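Local coordinates for catalase-3 (Neurospora crassa, PDB 4AJ9) that breaks hydrogen peroxide down to water and oxygen at a haem centre, protecting the cell from peroxide damage, at the interface of chains A and B and the interface of chains A and C. Sequence-based numbering; all coordinates share one arbitrary frame. Chains: chain A/B/C, Catalase-3.

Contact 1: the interface of chains A and B. Residues chain A 11-13, 16-17; chain B 377-379.
Carboxylate oxygen OD1 of A:Asp13 is gripped from more than one direction. The imidazole ND1 of B:His378 donates to OD1 of A:Asp13 at 2.6 Å, in a short, moderately bent bond. OD1 lies 7° out of the ring plane and accepts on its anti lone pair, away from the other oxygen. The carboxylate itself stands nearly perpendicular to the ring. Water 2 also reaches OD1 of A:Asp13, at 3.1 Å, and touches OD2 as well. It links the carboxylate to the backbone O of B:Val377 and N of B:Asn379. Water 1 sits 2.7 Å from OD2 of A:Asp13 and 2.9 Å from the backbone O of B:Asn379. Both carboxylate oxygens therefore have partners, which probably restrains the rotation of the group. A:Gln16 lies over one face of the B:His378 ring. CG of A:Gln16 is 3.5 Å from the B:His378 ring centroid, a CH-pi contact. The chain bends at chi2 (-76°), which lays the amide flat on the imidazole, the planes 4° apart. CD of A:Gln16 comes within 3.4 Å of NE2 of B:His378. The ring is thus held at its edge by an acid and on its face by an amide. The nearby carboxylate may favour a protonated imidazole. Replacing B:His378 by an alanine would probably deprive A:Asp13 OD1 of a direct donor and the A:Gln16 amide of the ring it lies against. This patch belongs to a two-fold symmetric subunit interface of the catalase tetramer. The chain A residues belong to the N-terminal segment, at and just beyond strand 10-11. The chain B residues lie in the loop between the 3-10 helix 365-367 and strand 390-391.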
# COMPACT_ATOMS: atom_id res chain seq x y z
N VAL A 11 -8.11 -0.24 -25.01
CA VAL A 11 -6.95 0.33 -25.67
C VAL A 11 -6.46 -0.61 -26.77
O VAL A 11 -6.15 -1.77 -26.52
CB VAL A 11 -5.81 0.64 -24.67
CG1 VAL A 11 -4.56 1.10 -25.41
CG2 VAL A 11 -6.26 1.70 -23.68
N ASP A 12 -6.41 -0.08 -28.00
CA ASP A 12 -5.96 -0.83 -29.17
C ASP A 12 -4.54 -0.40 -29.53
O ASP A 12 -4.28 0.79 -29.75
CB ASP A 12 -6.94 -0.58 -30.33
CG ASP A 12 -6.56 -1.31 -31.60
OD1 ASP A 12 -5.61 -2.13 -31.60
OD2 ASP A 12 -7.24 -1.08 -32.63
N ASP A 13 -3.62 -1.35 -29.57
CA ASP A 13 -2.23 -1.02 -29.89
C ASP A 13 -1.85 -1.46 -31.29
O ASP A 13 -0.71 -1.30 -31.70
CB ASP A 13 -1.27 -1.62 -28.85
CG ASP A 13 -1.51 -1.07 -27.45
OD1 ASP A 13 -1.79 0.15 -27.33
OD2 ASP A 13 -1.41 -1.85 -26.47
N GLN A 16 0.43 0.78 -33.95
CA GLN A 16 1.00 1.89 -33.20
C GLN A 16 2.47 1.66 -32.89
O GLN A 16 2.93 0.52 -32.82
CB GLN A 16 0.23 2.10 -31.89
CG GLN A 16 -1.25 2.35 -32.06
CD GLN A 16 -1.54 3.76 -32.54
OE1 GLN A 16 -0.61 4.54 -32.78
NE2 GLN A 16 -2.81 4.10 -32.68
N PHE A 17 3.21 2.74 -32.68
CA PHE A 17 4.56 2.63 -32.14
C PHE A 17 4.51 2.48 -30.63
O PHE A 17 3.58 2.98 -29.97
CB PHE A 17 5.41 3.83 -32.52
CG PHE A 17 5.87 3.82 -33.94
CD1 PHE A 17 6.87 2.96 -34.35
CD2 PHE A 17 5.30 4.67 -34.87
CE1 PHE A 17 7.31 2.95 -35.66
CE2 PHE A 17 5.72 4.66 -36.19
CZ PHE A 17 6.73 3.81 -36.58
N VAL B 377 -0.78 6.17 -25.41
CA VAL B 377 0.08 5.19 -24.75
C VAL B 377 -0.18 3.82 -25.36
O VAL B 377 -1.30 3.32 -25.35
CB VAL B 377 -0.18 5.15 -23.24
CG1 VAL B 377 0.64 4.05 -22.56
CG2 VAL B 377 0.15 6.51 -22.63
N HIS B 378 0.87 3.23 -25.93
CA HIS B 378 0.74 1.96 -26.60
C HIS B 378 1.96 1.15 -26.24
O HIS B 378 3.04 1.39 -26.75
CB HIS B 378 0.64 2.16 -28.12
CG HIS B 378 -0.53 2.99 -28.54
ND1 HIS B 378 -1.82 2.53 -28.49
CD2 HIS B 378 -0.60 4.26 -29.00
CE1 HIS B 378 -2.65 3.48 -28.90
NE2 HIS B 378 -1.93 4.54 -29.21
N ASN B 379 1.79 0.20 -25.33
CA ASN B 379 2.90 -0.68 -25.01
C ASN B 379 2.37 -1.98 -24.44
O ASN B 379 1.15 -2.20 -24.43
CB ASN B 379 3.89 -0.02 -24.06
CG ASN B 379 3.24 0.46 -22.78
OD1 ASN B 379 2.38 -0.23 -22.21
ND2 ASN B 379 3.63 1.64 -22.31
O HOH W 1 0.04 -4.09 -26.40
O HOH W 2 -1.19 0.40 -24.33

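Contact 2: the interface of chains A and C. Residues chain A 47-48, 51-52, 55; chain C 350, 354.
The phenol ring of C:Tyr350 lies against one side of helix A 45-55, and A:Phe47, A:Arg48, A:Leu51 and A:Gln52 line its path. Its CG is anti to the backbone N (chi1 164°), which points the ring from helix C 343-360 toward chain A. This helix-to-helix patch is part of a two-fold symmetric interface between identical subunits of the catalase tetramer. The methylene groups of A:Arg48 pass over one face at about a right angle to the tyrosine side chain. CG of A:Arg48 is 3.8 Å from the C:Tyr350 ring centroid, a CH-pi contact set toward the rim. CD of A:Arg48 follows along that face, 3.7 Å from CE1 of C:Tyr350. The contact is made by CB, CG and CD; the guanidinium plane is turned 69° from the ring. On the opposite face lies CB of C:Asp354, one turn further along the tyrosine's own helix. A:Phe47 turns its edge toward the CD2 side of the tyrosine, on the face that A:Arg48 covers; its CE2 is 3.7 Å from CD2 of C:Tyr350. The two side chains run past each other in opposite directions. A:Leu51 adds its CB beside CE2 of C:Tyr350. A:Asp55 and C:Asp354 bring their carboxylates together with the planes 47° apart. OD2 of A:Asp55 and OD2 of C:Asp354 are modelled 2.5 Å apart, too close for two acceptors, so this pair is doubtful. The extended A:Gln52 passes CB 3.3 Å from the phenol OH of C:Tyr350. At the ring edge, water 3 lies in the ring plane, 2.6 Å from OH of C:Tyr350 and 2.7 Å from OE1 of A:Gln52.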
# COMPACT_ATOMS: atom_id res chain seq x y z
N PHE A 47 14.18 1.60 -19.68
CA PHE A 47 14.30 0.32 -19.00
C PHE A 47 13.52 0.34 -17.69
O PHE A 47 12.70 -0.55 -17.43
CB PHE A 47 15.76 -0.04 -18.74
CG PHE A 47 15.91 -1.18 -17.77
CD1 PHE A 47 15.84 -2.49 -18.22
CD2 PHE A 47 16.10 -0.94 -16.42
CE1 PHE A 47 15.95 -3.54 -17.33
CE2 PHE A 47 16.22 -1.99 -15.52
CZ PHE A 47 16.15 -3.29 -15.97
N ARG A 48 13.77 1.35 -16.86
CA ARG A 48 13.12 1.40 -15.54
C ARG A 48 11.59 1.56 -15.61
O ARG A 48 10.87 0.92 -14.84
CB ARG A 48 13.76 2.43 -14.61
CG ARG A 48 15.14 2.00 -14.08
CD ARG A 48 15.76 3.05 -13.13
NE ARG A 48 16.19 4.21 -13.89
CZ ARG A 48 15.46 5.32 -14.03
NH1 ARG A 48 14.30 5.43 -13.40
NH2 ARG A 48 15.91 6.32 -14.77
N LEU A 51 10.33 -2.01 -16.61
CA LEU A 51 10.52 -3.03 -15.59
C LEU A 51 9.79 -2.70 -14.30
O LEU A 51 9.31 -3.60 -13.60
CB LEU A 51 12.02 -3.28 -15.32
CG LEU A 51 12.62 -4.47 -16.10
CD1 LEU A 51 12.00 -5.80 -15.66
CD2 LEU A 51 12.45 -4.28 -17.61
N GLN A 52 9.70 -1.42 -13.97
CA GLN A 52 8.93 -1.04 -12.79
C GLN A 52 7.49 -1.50 -12.96
O GLN A 52 6.88 -2.04 -12.03
CB GLN A 52 8.95 0.46 -12.53
CG GLN A 52 8.11 0.78 -11.30
CD GLN A 52 8.13 2.24 -10.94
OE1 GLN A 52 9.05 2.70 -10.26
NE2 GLN A 52 7.12 2.98 -11.38
N ASP A 55 7.47 -5.20 -12.52
CA ASP A 55 7.81 -5.56 -11.15
C ASP A 55 6.60 -5.45 -10.23
O ASP A 55 6.55 -6.10 -9.19
CB ASP A 55 8.90 -4.61 -10.62
CG ASP A 55 10.29 -4.87 -11.23
OD1 ASP A 55 10.49 -5.93 -11.86
OD2 ASP A 55 11.18 -4.00 -11.05
N TYR C 350 18.27 -3.98 -10.54
CA TYR C 350 17.21 -2.99 -10.36
C TYR C 350 15.89 -3.66 -9.96
O TYR C 350 15.23 -3.27 -8.99
CB TYR C 350 17.01 -2.17 -11.64
CG TYR C 350 15.69 -1.42 -11.62
CD1 TYR C 350 15.57 -0.24 -10.93
CD2 TYR C 350 14.54 -1.95 -12.24
CE1 TYR C 350 14.36 0.43 -10.88
CE2 TYR C 350 13.33 -1.29 -12.19
CZ TYR C 350 13.24 -0.10 -11.51
OH TYR C 350 12.05 0.59 -11.43
N ASP C 354 13.31 -3.18 -6.53
CA ASP C 354 12.04 -2.52 -6.85
C ASP C 354 10.84 -3.40 -6.52
O ASP C 354 9.86 -2.90 -5.96
CB ASP C 354 11.98 -2.13 -8.34
CG ASP C 354 10.62 -1.63 -8.77
OD1 ASP C 354 10.07 -0.75 -8.06
OD2 ASP C 354 10.07 -2.12 -9.78
O HOH W 3 11.69 2.51 -9.77

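The C-alpha centres of contact 1 and contact 2 lie about 20 Å apart, and the contacts share no residue. Chain A takes part in both. Its N-terminal segment meets chain B in contact 1, and its helix 45-55 meets chain C in contact 2. The early part of one chain thus ties together three copies of the tetramer. Helix 343-360, used by chain C in contact 2, also carries C:Tyr352, the axial haem ligand of catalases. The contact centres are about 31 Å and 29 Å from the active-site A:His65. They join subunits and do not line the catalytic pocket. Each contact has a twin with the chains exchanged.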